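Local structure of putative peptidase (Chlamydophila abortus, 3CE2) at residues 13-18 / 94-99; 31-36 / 100-105; 261-266 / 270-275; 160-163 / 167-170. The protein is a putative zinc metallopeptidase of the M3B (oligopeptidase F) family that probably degrades small bioactive peptides. All blocks are in the same frame, centred on the assembly; numbering follows the deposited sequence.

Contact 1 (13-18 / 94-99); sequences RPRSEI and HDQDIT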
loop_
_atom_site.group_PDB
_atom_site.type_symbol
_atom_site.label_atom_id
_atom_site.label_comp_id
_atom_site.label_asym_id
_atom_site.label_seq_id
_atom_site.Cartn_x
_atom_site.Cartn_y
_atom_site.Cartn_z
ATOM N N ARG A 13 5.947 -29.979 -9.106
ATOM C CA ARG A 13 6.767 -30.078 -10.317
ATOM C C ARG A 13 7.834 -28.994 -10.417
ATOM O O ARG A 13 7.697 -27.925 -9.860
ATOM C CB ARG A 13 5.888 -30.074 -11.571
ATOM C CG ARG A 13 5.718 -31.441 -12.210
ATOM C CD ARG A 13 4.245 -31.760 -12.450
ATOM N NE ARG A 13 3.408 -30.558 -12.379
ATOM C CZ ARG A 13 2.744 -30.039 -13.405
ATOM N NH1 ARG A 13 2.803 -30.625 -14.598
ATOM N NH2 ARG A 13 2.019 -28.938 -13.234
ATOM N N PRO A 14 8.926 -29.284 -11.117
ATOM C CA PRO A 14 9.874 -28.201 -11.319
ATOM C C PRO A 14 9.446 -27.290 -12.470
ATOM O O PRO A 14 8.670 -27.705 -13.340
ATOM C CB PRO A 14 11.194 -28.922 -11.652
ATOM C CG PRO A 14 10.834 -30.417 -11.834
ATOM C CD PRO A 14 9.352 -30.560 -11.716
ATOM N N ARG A 15 9.970 -26.068 -12.482
ATOM C CA ARG A 15 9.599 -25.122 -13.515
ATOM C C ARG A 15 9.600 -25.770 -14.900
ATOM O O ARG A 15 8.654 -25.615 -15.661
ATOM C CB ARG A 15 10.522 -23.898 -13.516
ATOM C CG ARG A 15 10.141 -22.867 -14.572
ATOM C CD ARG A 15 8.793 -22.253 -14.227
ATOM N NE ARG A 15 8.367 -21.192 -15.139
ATOM C CZ ARG A 15 7.309 -20.394 -14.938
ATOM N NH1 ARG A 15 6.577 -20.498 -13.831
ATOM N NH2 ARG A 15 6.987 -19.471 -15.841
ATOM N N SER A 16 10.661 -26.502 -15.221
ATOM C CA SER A 16 10.901 -26.920 -16.597
ATOM C C SER A 16 9.890 -27.943 -17.116
ATOM O O SER A 16 9.816 -28.184 -18.315
ATOM C CB SER A 16 12.333 -27.421 -16.768
ATOM O OG SER A 16 12.505 -28.655 -16.099
ATOM N N GLU A 17 9.103 -28.527 -16.222
ATOM C CA GLU A 17 8.076 -29.473 -16.637
ATOM C C GLU A 17 6.689 -28.830 -16.700
ATOM O O GLU A 17 5.693 -29.513 -16.912
ATOM C CB GLU A 17 8.067 -30.700 -15.708
ATOM C CG GLU A 17 9.273 -31.661 -15.905
ATOM C CD GLU A 17 9.395 -32.748 -14.806
ATOM O OE1 GLU A 17 10.466 -33.419 -14.751
ATOM O OE2 GLU A 17 8.429 -32.935 -14.007
ATOM N N ILE A 18 6.622 -27.518 -16.505
ATOM C CA ILE A 18 5.339 -26.819 -16.476
ATOM C C ILE A 18 4.995 -26.436 -17.901
ATOM O O ILE A 18 5.848 -25.930 -18.633
ATOM C CB ILE A 18 5.378 -25.552 -15.569
ATOM C CG1 ILE A 18 5.818 -25.921 -14.147
ATOM C CG2 ILE A 18 4.006 -24.882 -15.497
ATOM C CD1 ILE A 18 4.842 -26.844 -13.434
ATOM N N HIS A 94 13.617 -14.757 -12.632
ATOM C CA HIS A 94 14.006 -15.186 -11.309
ATOM C C HIS A 94 12.851 -15.721 -10.479
ATOM O O HIS A 94 13.008 -16.677 -9.744
ATOM C CB HIS A 94 14.683 -14.016 -10.594
ATOM C CG HIS A 94 14.956 -14.257 -9.142
ATOM N ND1 HIS A 94 15.868 -15.192 -8.698
ATOM C CD2 HIS A 94 14.463 -13.656 -8.031
ATOM C CE1 HIS A 94 15.919 -15.158 -7.377
ATOM N NE2 HIS A 94 15.077 -14.235 -6.946
ATOM N N ASP A 95 11.679 -15.112 -10.580
ATOM C CA ASP A 95 10.586 -15.500 -9.711
ATOM C C ASP A 95 9.933 -16.806 -10.137
ATOM O O ASP A 95 9.177 -17.425 -9.367
ATOM C CB ASP A 95 9.558 -14.381 -9.621
ATOM C CG ASP A 95 10.010 -13.251 -8.716
ATOM O OD1 ASP A 95 11.035 -13.419 -8.020
ATOM O OD2 ASP A 95 9.341 -12.193 -8.703
ATOM N N GLN A 96 10.220 -17.233 -11.364
ATOM C CA GLN A 96 9.720 -18.524 -11.842
ATOM C C GLN A 96 10.334 -19.690 -11.067
ATOM O O GLN A 96 9.685 -20.727 -10.880
ATOM C CB GLN A 96 10.004 -18.679 -13.330
ATOM C CG GLN A 96 9.031 -17.919 -14.179
ATOM C CD GLN A 96 9.542 -17.634 -15.575
ATOM O OE1 GLN A 96 8.866 -16.983 -16.356
ATOM N NE2 GLN A 96 10.739 -18.099 -15.886
ATOM N N ASP A 97 11.578 -19.486 -10.619
ATOM C CA ASP A 97 12.376 -20.476 -9.884
ATOM C C ASP A 97 13.514 -19.767 -9.141
ATOM O O ASP A 97 14.533 -19.428 -9.719
ATOM C CB ASP A 97 12.921 -21.538 -10.847
ATOM C CG ASP A 97 13.843 -22.547 -10.164
ATOM O OD1 ASP A 97 14.015 -22.512 -8.911
ATOM O OD2 ASP A 97 14.413 -23.381 -10.907
ATOM N N ILE A 98 13.344 -19.536 -7.851
ATOM C CA ILE A 98 14.203 -18.571 -7.167
ATOM C C ILE A 98 15.610 -19.087 -6.862
ATOM O O ILE A 98 16.501 -18.325 -6.470
ATOM C CB ILE A 98 13.519 -18.001 -5.922
ATOM C CG1 ILE A 98 13.311 -19.094 -4.866
ATOM C CG2 ILE A 98 12.169 -17.350 -6.322
ATOM C CD1 ILE A 98 12.622 -18.578 -3.562
ATOM N N THR A 99 15.817 -20.381 -7.074
ATOM C CA THR A 99 17.125 -20.973 -6.820
ATOM C C THR A 99 17.972 -21.092 -8.081
ATOM O O THR A 99 19.178 -21.268 -7.999
ATOM C CB THR A 99 17.013 -22.365 -6.232
ATOM O OG1 THR A 99 16.628 -23.264 -7.274
ATOM C CG2 THR A 99 16.008 -22.394 -5.083
#

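Contact 2 (31-36 / 100-105); sequences LNRKAW and NQEGIA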
loop_
_atom_site.group_PDB
_atom_site.type_symbol
_atom_site.label_atom_id
_atom_site.label_comp_id
_atom_site.label_asym_id
_atom_site.label_seq_id
_atom_site.Cartn_x
_atom_site.Cartn_y
_atom_site.Cartn_z
ATOM N N LEU A 31 12.958 -11.957 -26.675
ATOM C CA LEU A 31 12.802 -13.282 -27.270
ATOM C C LEU A 31 13.292 -14.398 -26.347
ATOM O O LEU A 31 12.606 -15.397 -26.154
ATOM C CB LEU A 31 13.526 -13.354 -28.625
ATOM C CG LEU A 31 12.781 -12.680 -29.783
ATOM C CD1 LEU A 31 13.636 -12.643 -31.057
ATOM C CD2 LEU A 31 11.411 -13.368 -30.019
ATOM N N ASN A 32 14.475 -14.203 -25.776
ATOM C CA ASN A 32 15.117 -15.195 -24.934
ATOM C C ASN A 32 16.238 -14.522 -24.192
ATOM O O ASN A 32 16.603 -13.380 -24.495
ATOM C CB ASN A 32 15.727 -16.292 -25.797
ATOM C CG ASN A 32 16.507 -15.727 -26.975
ATOM O OD1 ASN A 32 17.443 -14.921 -26.812
ATOM N ND2 ASN A 32 16.110 -16.128 -28.171
ATOM N N ARG A 33 16.814 -15.242 -23.239
ATOM C CA ARG A 33 17.838 -14.646 -22.415
ATOM C C ARG A 33 18.984 -14.082 -23.247
ATOM O O ARG A 33 19.554 -13.053 -22.891
ATOM C CB ARG A 33 18.365 -15.627 -21.376
ATOM C CG ARG A 33 19.797 -15.279 -20.999
ATOM C CD ARG A 33 20.205 -15.870 -19.700
ATOM N NE ARG A 33 21.262 -15.098 -19.046
ATOM C CZ ARG A 33 22.469 -14.902 -19.559
ATOM N NH1 ARG A 33 22.765 -15.389 -20.755
ATOM N NH2 ARG A 33 23.366 -14.196 -18.889
ATOM N N LYS A 34 19.328 -14.746 -24.354
ATOM C CA LYS A 34 20.465 -14.290 -25.165
ATOM C C LYS A 34 20.306 -12.814 -25.532
ATOM O O LYS A 34 21.217 -12.021 -25.308
ATOM C CB LYS A 34 20.680 -15.155 -26.416
ATOM C CG LYS A 34 22.170 -15.270 -26.813
ATOM C CD LYS A 34 22.402 -15.760 -28.256
ATOM C CE LYS A 34 22.268 -14.615 -29.264
ATOM N NZ LYS A 34 22.835 -13.329 -28.730
ATOM N N ALA A 35 19.133 -12.467 -26.067
ATOM C CA ALA A 35 18.758 -11.079 -26.398
ATOM C C ALA A 35 18.781 -10.138 -25.195
ATOM O O ALA A 35 19.315 -9.030 -25.281
ATOM C CB ALA A 35 17.384 -11.048 -27.043
ATOM N N TRP A 36 18.182 -10.585 -24.089
ATOM C CA TRP A 36 18.252 -9.883 -22.810
ATOM C C TRP A 36 19.690 -9.578 -22.455
ATOM O O TRP A 36 20.038 -8.459 -22.067
ATOM C CB TRP A 36 17.662 -10.737 -21.677
ATOM C CG TRP A 36 17.756 -10.023 -20.354
ATOM C CD1 TRP A 36 16.841 -9.162 -19.834
ATOM C CD2 TRP A 36 18.834 -10.072 -19.411
ATOM N NE1 TRP A 36 17.273 -8.669 -18.638
ATOM C CE2 TRP A 36 18.494 -9.213 -18.346
ATOM C CE3 TRP A 36 20.043 -10.766 -19.350
ATOM C CZ2 TRP A 36 19.320 -9.028 -17.231
ATOM C CZ3 TRP A 36 20.872 -10.567 -18.246
ATOM C CH2 TRP A 36 20.504 -9.709 -17.207
ATOM N N ASN A 100 17.343 -21.019 -9.244
ATOM C CA ASN A 100 18.094 -20.983 -10.482
ATOM C C ASN A 100 19.276 -20.010 -10.500
ATOM O O ASN A 100 19.104 -18.808 -10.265
ATOM C CB ASN A 100 17.171 -20.649 -11.626
ATOM C CG ASN A 100 17.837 -20.847 -12.949
ATOM O OD1 ASN A 100 18.714 -20.075 -13.350
ATOM N ND2 ASN A 100 17.445 -21.899 -13.634
ATOM N N GLN A 101 20.466 -20.524 -10.820
ATOM C CA GLN A 101 21.709 -19.750 -10.661
ATOM C C GLN A 101 21.871 -18.608 -11.663
ATOM O O GLN A 101 22.393 -17.529 -11.336
ATOM C CB GLN A 101 22.948 -20.654 -10.682
ATOM C CG GLN A 101 24.241 -19.929 -10.241
ATOM C CD GLN A 101 24.033 -18.924 -9.052
ATOM O OE1 GLN A 101 23.722 -19.321 -7.907
ATOM N NE2 GLN A 101 24.230 -17.620 -9.334
ATOM N N GLU A 102 21.435 -18.848 -12.890
ATOM C CA GLU A 102 21.461 -17.816 -13.914
ATOM C C GLU A 102 20.359 -16.768 -13.617
ATOM O O GLU A 102 20.611 -15.561 -13.630
ATOM C CB GLU A 102 21.264 -18.466 -15.270
ATOM C CG GLU A 102 21.487 -17.553 -16.417
ATOM C CD GLU A 102 21.082 -18.208 -17.711
ATOM O OE1 GLU A 102 21.984 -18.652 -18.459
ATOM O OE2 GLU A 102 19.862 -18.297 -17.967
ATOM N N GLY A 103 19.146 -17.233 -13.335
ATOM C CA GLY A 103 18.135 -16.353 -12.797
ATOM C C GLY A 103 18.772 -15.360 -11.847
ATOM O O GLY A 103 18.673 -14.145 -12.047
ATOM N N ILE A 104 19.444 -15.876 -10.819
ATOM C CA ILE A 104 19.984 -15.042 -9.752
ATOM C C ILE A 104 21.074 -14.079 -10.229
ATOM O O ILE A 104 21.167 -12.943 -9.740
ATOM C CB ILE A 104 20.569 -15.899 -8.628
ATOM C CG1 ILE A 104 19.493 -16.804 -8.027
ATOM C CG2 ILE A 104 21.262 -15.022 -7.563
ATOM C CD1 ILE A 104 20.006 -17.725 -6.916
ATOM N N ALA A 105 21.912 -14.528 -11.159
ATOM C CA ALA A 105 23.048 -13.712 -11.605
ATOM C C ALA A 105 22.612 -12.569 -12.518
ATOM O O ALA A 105 23.119 -11.442 -12.395
ATOM C CB ALA A 105 24.094 -14.568 -12.296
#

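Contact 3 (261-266 / 270-275); sequences KRYNSC and ALYHNN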
loop_
_atom_site.group_PDB
_atom_site.type_symbol
_atom_site.label_atom_id
_atom_site.label_comp_id
_atom_site.label_asym_id
_atom_site.label_seq_id
_atom_site.Cartn_x
_atom_site.Cartn_y
_atom_site.Cartn_z
ATOM N N LYS A 261 14.149 21.544 8.073
ATOM C CA LYS A 261 13.903 21.723 6.658
ATOM C C LYS A 261 12.819 22.778 6.412
ATOM O O LYS A 261 12.304 22.916 5.309
ATOM C CB LYS A 261 13.595 20.397 5.982
ATOM C CG LYS A 261 14.803 19.516 5.849
ATOM C CD LYS A 261 14.562 18.396 4.844
ATOM C CE LYS A 261 15.134 17.104 5.395
ATOM N NZ LYS A 261 14.538 15.873 4.810
ATOM N N ARG A 262 12.496 23.522 7.463
ATOM C CA ARG A 262 11.627 24.689 7.373
ATOM C C ARG A 262 10.161 24.315 7.286
ATOM O O ARG A 262 9.354 25.074 6.753
ATOM C CB ARG A 262 12.043 25.636 6.226
ATOM C CG ARG A 262 13.396 26.357 6.461
ATOM C CD ARG A 262 13.564 27.678 5.655
ATOM N NE ARG A 262 14.019 27.497 4.267
ATOM C CZ ARG A 262 14.807 26.508 3.823
ATOM N NH1 ARG A 262 15.278 25.568 4.656
ATOM N NH2 ARG A 262 15.136 26.462 2.530
ATOM N N TYR A 263 9.809 23.157 7.836
ATOM C CA TYR A 263 8.397 22.803 7.967
ATOM C C TYR A 263 7.901 23.206 9.340
ATOM O O TYR A 263 8.680 23.245 10.278
ATOM C CB TYR A 263 8.163 21.304 7.768
ATOM C CG TYR A 263 8.520 20.762 6.397
ATOM C CD1 TYR A 263 7.705 21.001 5.278
ATOM C CD2 TYR A 263 9.640 19.976 6.222
ATOM C CE1 TYR A 263 8.037 20.486 4.027
ATOM C CE2 TYR A 263 9.963 19.447 4.976
ATOM C CZ TYR A 263 9.169 19.709 3.891
ATOM O OH TYR A 263 9.525 19.172 2.677
ATOM N N ASN A 264 6.604 23.469 9.449
ATOM C CA ASN A 264 5.973 23.907 10.686
ATOM C C ASN A 264 5.483 22.793 11.594
ATOM O O ASN A 264 4.891 23.062 12.643
ATOM C CB ASN A 264 4.778 24.807 10.362
ATOM C CG ASN A 264 5.200 26.164 9.845
ATOM O OD1 ASN A 264 6.087 26.813 10.411
ATOM N ND2 ASN A 264 4.569 26.604 8.763
ATOM N N SER A 265 5.690 21.549 11.177
ATOM C CA SER A 265 5.264 20.383 11.944
ATOM C C SER A 265 5.661 19.173 11.127
ATOM O O SER A 265 5.980 19.316 9.950
ATOM C CB SER A 265 3.758 20.386 12.133
ATOM O OG SER A 265 3.146 20.187 10.880
ATOM N N CYS A 266 5.633 17.988 11.736
ATOM C CA CYS A 266 6.109 16.777 11.064
ATOM C C CYS A 266 5.108 16.319 10.036
ATOM O O CYS A 266 5.489 15.816 8.972
ATOM C CB CYS A 266 6.359 15.663 12.072
ATOM S SG CYS A 266 7.470 16.168 13.375
ATOM N N ALA A 270 5.679 15.464 6.113
ATOM C CA ALA A 270 5.293 14.220 5.456
ATOM C C ALA A 270 4.281 14.401 4.326
ATOM O O ALA A 270 4.243 13.610 3.396
ATOM C CB ALA A 270 4.750 13.244 6.494
ATOM N N LEU A 271 3.450 15.429 4.411
ATOM C CA LEU A 271 2.356 15.596 3.456
ATOM C C LEU A 271 2.766 16.397 2.232
ATOM O O LEU A 271 2.025 16.486 1.248
ATOM C CB LEU A 271 1.167 16.294 4.121
ATOM C CG LEU A 271 0.383 15.546 5.194
ATOM C CD1 LEU A 271 -0.934 16.236 5.385
ATOM C CD2 LEU A 271 0.143 14.118 4.813
ATOM N N TYR A 272 3.951 16.971 2.285
ATOM C CA TYR A 272 4.370 17.924 1.269
ATOM C C TYR A 272 4.640 17.271 -0.078
ATOM O O TYR A 272 4.189 17.755 -1.117
ATOM C CB TYR A 272 5.608 18.689 1.750
ATOM C CG TYR A 272 5.962 19.876 0.892
ATOM C CD1 TYR A 272 5.175 21.037 0.898
ATOM C CD2 TYR A 272 7.076 19.835 0.057
ATOM C CE1 TYR A 272 5.502 22.127 0.097
ATOM C CE2 TYR A 272 7.423 20.919 -0.726
ATOM C CZ TYR A 272 6.640 22.061 -0.714
ATOM O OH TYR A 272 7.024 23.127 -1.515
ATOM N N HIS A 273 5.396 16.184 -0.054
ATOM C CA HIS A 273 5.740 15.480 -1.264
ATOM C C HIS A 273 4.508 15.341 -2.164
ATOM O O HIS A 273 4.524 15.710 -3.336
ATOM C CB HIS A 273 6.331 14.106 -0.915
ATOM C CG HIS A 273 6.689 13.276 -2.114
ATOM N ND1 HIS A 273 7.411 13.779 -3.184
ATOM C CD2 HIS A 273 6.426 11.979 -2.413
ATOM C CE1 HIS A 273 7.567 12.830 -4.091
ATOM N NE2 HIS A 273 6.984 11.728 -3.647
ATOM N N ASN A 274 3.434 14.817 -1.602
ATOM C CA ASN A 274 2.203 14.595 -2.344
ATOM C C ASN A 274 1.298 15.807 -2.370
ATOM O O ASN A 274 0.170 15.735 -2.863
ATOM C CB ASN A 274 1.435 13.452 -1.714
ATOM C CG ASN A 274 1.921 12.117 -2.177
ATOM O OD1 ASN A 274 1.883 11.142 -1.422
ATOM N ND2 ASN A 274 2.370 12.047 -3.436
ATOM N N ASN A 275 1.784 16.909 -1.810
ATOM C CA ASN A 275 1.017 18.133 -1.772
ATOM C C ASN A 275 -0.357 17.989 -1.107
ATOM O O ASN A 275 -1.362 18.459 -1.637
ATOM C CB ASN A 275 0.814 18.648 -3.177
ATOM C CG ASN A 275 0.375 20.071 -3.180
ATOM O OD1 ASN A 275 0.501 20.750 -2.162
ATOM N ND2 ASN A 275 -0.155 20.543 -4.302
#

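Contact 4 (160-163 / 167-170); sequences IHTG and EEKI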
loop_
_atom_site.group_PDB
_atom_site.type_symbol
_atom_site.label_atom_id
_atom_site.label_comp_id
_atom_site.label_asym_id
_atom_site.label_seq_id
_atom_site.Cartn_x
_atom_site.Cartn_y
_atom_site.Cartn_z
ATOM N N ILE A 160 12.178 25.373 -1.464
ATOM C CA ILE A 160 11.900 26.164 -0.274
ATOM C C ILE A 160 12.103 25.415 1.062
ATOM O O ILE A 160 11.940 25.993 2.140
ATOM C CB ILE A 160 10.484 26.767 -0.339
ATOM C CG1 ILE A 160 9.419 25.664 -0.368
ATOM C CG2 ILE A 160 10.344 27.635 -1.580
ATOM C CD1 ILE A 160 7.985 26.195 -0.132
ATOM N N HIS A 161 12.431 24.126 0.993
ATOM C CA HIS A 161 12.708 23.329 2.189
ATOM C C HIS A 161 14.036 22.604 1.989
ATOM O O HIS A 161 14.196 21.478 2.429
ATOM C CB HIS A 161 11.604 22.281 2.443
ATOM C CG HIS A 161 10.237 22.855 2.656
ATOM N ND1 HIS A 161 9.852 23.454 3.836
ATOM C CD2 HIS A 161 9.143 22.877 1.857
ATOM C CE1 HIS A 161 8.592 23.850 3.748
ATOM N NE2 HIS A 161 8.137 23.512 2.554
ATOM N N THR A 162 14.963 23.236 1.278
ATOM C CA THR A 162 16.291 22.685 1.033
ATOM C C THR A 162 17.329 23.788 1.250
ATOM O O THR A 162 17.316 24.812 0.548
ATOM C CB THR A 162 16.423 22.144 -0.400
ATOM O OG1 THR A 162 15.533 21.043 -0.581
ATOM C CG2 THR A 162 17.825 21.661 -0.695
ATOM N N GLY A 163 18.218 23.576 2.222
ATOM C CA GLY A 163 19.207 24.584 2.607
ATOM C C GLY A 163 20.519 24.477 1.843
ATOM O O GLY A 163 20.601 23.819 0.801
ATOM N N GLU A 167 24.621 22.422 4.887
ATOM C CA GLU A 167 23.467 22.100 5.707
ATOM C C GLU A 167 22.850 20.750 5.292
ATOM O O GLU A 167 22.606 19.890 6.135
ATOM C CB GLU A 167 22.421 23.207 5.655
ATOM C CG GLU A 167 22.853 24.494 6.331
ATOM C CD GLU A 167 21.905 25.678 6.057
ATOM O OE1 GLU A 167 21.453 25.849 4.897
ATOM O OE2 GLU A 167 21.618 26.446 7.007
ATOM N N GLU A 168 22.614 20.545 4.002
ATOM C CA GLU A 168 21.972 19.299 3.569
ATOM C C GLU A 168 22.903 18.111 3.756
ATOM O O GLU A 168 22.461 17.015 4.074
ATOM C CB GLU A 168 21.471 19.370 2.108
ATOM C CG GLU A 168 20.316 20.350 1.855
ATOM C CD GLU A 168 19.016 19.979 2.592
ATOM O OE1 GLU A 168 18.622 18.783 2.570
ATOM O OE2 GLU A 168 18.370 20.890 3.178
ATOM N N LYS A 169 24.195 18.324 3.567
ATOM C CA LYS A 169 25.159 17.243 3.744
ATOM C C LYS A 169 25.029 16.642 5.144
ATOM O O LYS A 169 25.239 15.448 5.346
ATOM C CB LYS A 169 26.589 17.754 3.540
ATOM C CG LYS A 169 27.632 16.651 3.490
ATOM C CD LYS A 169 29.066 17.192 3.516
ATOM C CE LYS A 169 30.074 16.039 3.291
ATOM N NZ LYS A 169 31.490 16.413 3.597
ATOM N N ILE A 170 24.684 17.479 6.110
ATOM C CA ILE A 170 24.575 17.033 7.478
ATOM C C ILE A 170 23.293 16.236 7.717
ATOM O O ILE A 170 23.325 15.168 8.334
ATOM C CB ILE A 170 24.673 18.224 8.455
ATOM C CG1 ILE A 170 26.113 18.745 8.496
ATOM C CG2 ILE A 170 24.190 17.835 9.862
ATOM C CD1 ILE A 170 26.218 20.180 9.006
#

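Contact 1 (13-18 / 94-99)
Arg15 lays its guanidinium flat against the side chain of Gln96, and this stack carries most of the contact between the N-terminal loop and the end of helix 66-96. The guanidinium and the Gln96 amide are nearly parallel, their planes 16° apart, and CG of Gln96 lies over the centre of one guanidinium face, 3.1 Å from Arg15 CZ. With CG anti to the backbone N (chi1 -179°), the bend at chi2 (67°) turns Arg15 obliquely across Gln96, with Arg15 NE 3.5 Å from Gln96 CB. Gln96 is extended beyond CG, which carries its amide, offset from the centre, out to the NE-NH2 side of the guanidinium. Near the backbone, Arg15 CB touches Asp97 CB at 4.3 Å.

The polar ends have their partners outside the pair. Arg15 NH2 and Gln96 OE1 are 3.2 Å apart but poorly angled for a hydrogen bond; OE1 is bound instead by Trp24 NE1, while Arg15 NH1 forms a salt bridge with Asp363 and a hydrogen bond with Asn367. The two side chains thus meet by their flat sides, guanidinium against CG and the offset amide, a plain packing contact at the surface, and the cationic charge of Arg15 is probably balanced by Asp363.

Contact 2 (31-36 / 100-105)
Arg33 reaches across from the first turn of helix 33-42 to Glu102, in the first turn of helix 101-120. Its CB points toward the other segment, and CG, anti to the backbone N (chi1 153°), starts a chain that stays extended as far as NE. CD is the first atom to meet the glutamate, lying 3.0 Å from Glu102 OE2 and 3.2 Å from Glu102 CD. Farther out, NE passes Glu102 CD at 3.4 Å and Glu102 CG at 3.6 Å. CZ is 3.9 Å from Glu102 OE1, which sits over one face of the guanidinium, and NH1 is slightly more distant. NH2, like NE, is hydrogen-bonded just beyond the segments.

The carboxylate and guanidinium planes are only 21° apart. The salt bridge between Arg33 NE and Glu102 OE2 is long, 3.7 Å, and the oxygen lies well out of the guanidinium plane; the attraction is probably between charges alone, no N-H pointing at that oxygen. The more direct partner of NE is Asp106, one turn farther along helix 101-120, and the arginine is therefore shared by two acidic side chains of that helix.

Both helices begin at an asparagine N-cap: Asn32 OD1 accepts from Ala35 N, and Asn100 OD1 accepts from Gly103 N at 2.9 Å. Arg33 thus links two helix starts at the surface, away from the zinc sites. Beside it, Trp36 packs on Ala90 and Tyr89 and donates through NE1 to Leu86 O, which ties helix 33-42 also to helix 66-96, the helix immediately preceding 101-120 in the chain.

Contact 3 (261-266 / 270-275)
The rings of Tyr263 and Tyr272 form an offset edge-to-face pair, with the edge of Tyr263 turned toward the face of Tyr272. Their centroids are 5.7 Å apart and the planes are inclined at 63°. CE1 and OH do the touching on Tyr263: CE1 lies 3.8 Å from both CB and CG of Tyr272, and OH approaches Tyr272 CD2 at 3.6 Å. Lys261 O lies over one face of the Tyr263 ring, offset toward its rim, and the ring of His161 stacks on Tyr263 as well. His161 also meets Tyr272 edge-to-face, while Arg157 makes a cation-pi contact with Tyr272 and accepts a hydrogen bond from its OH through the backbone oxygen.

Tyr272 has CG anti to its own N (chi1 -169°), which turns the ring toward Tyr263. Between the tyrosines runs the short helix 266-271. Ser265 stands at its N-cap, Ala270 N donates to Cys266 O at 2.9 Å, and a Schellman motif closes the far end, with Asn275 as the residue of positive phi.

The CB of Cys266 points away from segment 270-275; its side chain touches helix 240-260 and lies about 8 Å from the side chain of the zinc ligand His484. The contact itself is chiefly apolar and aromatic: the ring pair joins the loop before the short helix to the turn at its far end, whereas the phenol of Tyr272 is spent on Arg157, joining this part of the fold to the segment around residues 157-161.

Contact 4 (160-163 / 167-170)
Gly163 and Glu168 provide the hydrogen bond of this contact, in which Gly163 N donates to Glu168 OE2 at 2.9 Å and a nearly straight 165°. The oxygen is met on its anti side, with the donor 29° out of the carboxylate plane. Glu168 turns its carboxylate back to the loop by a bend at chi2 (-64°), and this brings OE2 to a loop amide ahead of the helix.

That bond fastens the loop after helix 149-156 to the beginning of helix 165-174, within the oligopeptidase F region. Glu167 makes a different one: its OE1 accepts from Thr164 N, the amide of the residue immediately before the helix, as in one half of a capping box.

Van der Waals contacts fill in around these bonds. CG2 of Thr162 comes against the aliphatic part of Glu168, 3.8 Å from its CG, the two side chains crossing at about a right angle; the hydroxyl of Thr162 is bonded to Leu158 O. Thr162 CA is 3.5 Å from Glu168 OE2. On the neighbouring residue, Glu167 OE1 lies 3.4 Å from Gly163 CA.

The four contacts fall into two neighbouring pairs. Contacts 1 and 2, with centres 13 Å apart, share the region where helix 66-96 gives way to helix 101-120: their segments alternate along the chain, and Ile104 packs against His94 and the backbone of Ile98 and Thr99. Contacts 3 and 4 lie 14 Å apart and are joined by Lys261 O to His161 ND1, probably a hydrogen bond, which ties the oligopeptidase F range to the M3 peptidase range. Contacts 1 and 2 close first, then contact 4, then contact 3. Between the pairs, centres are 43 to 48 Å apart without touching, so these are separate parts of the fold; only contact 3 nears a zinc site, that of His484.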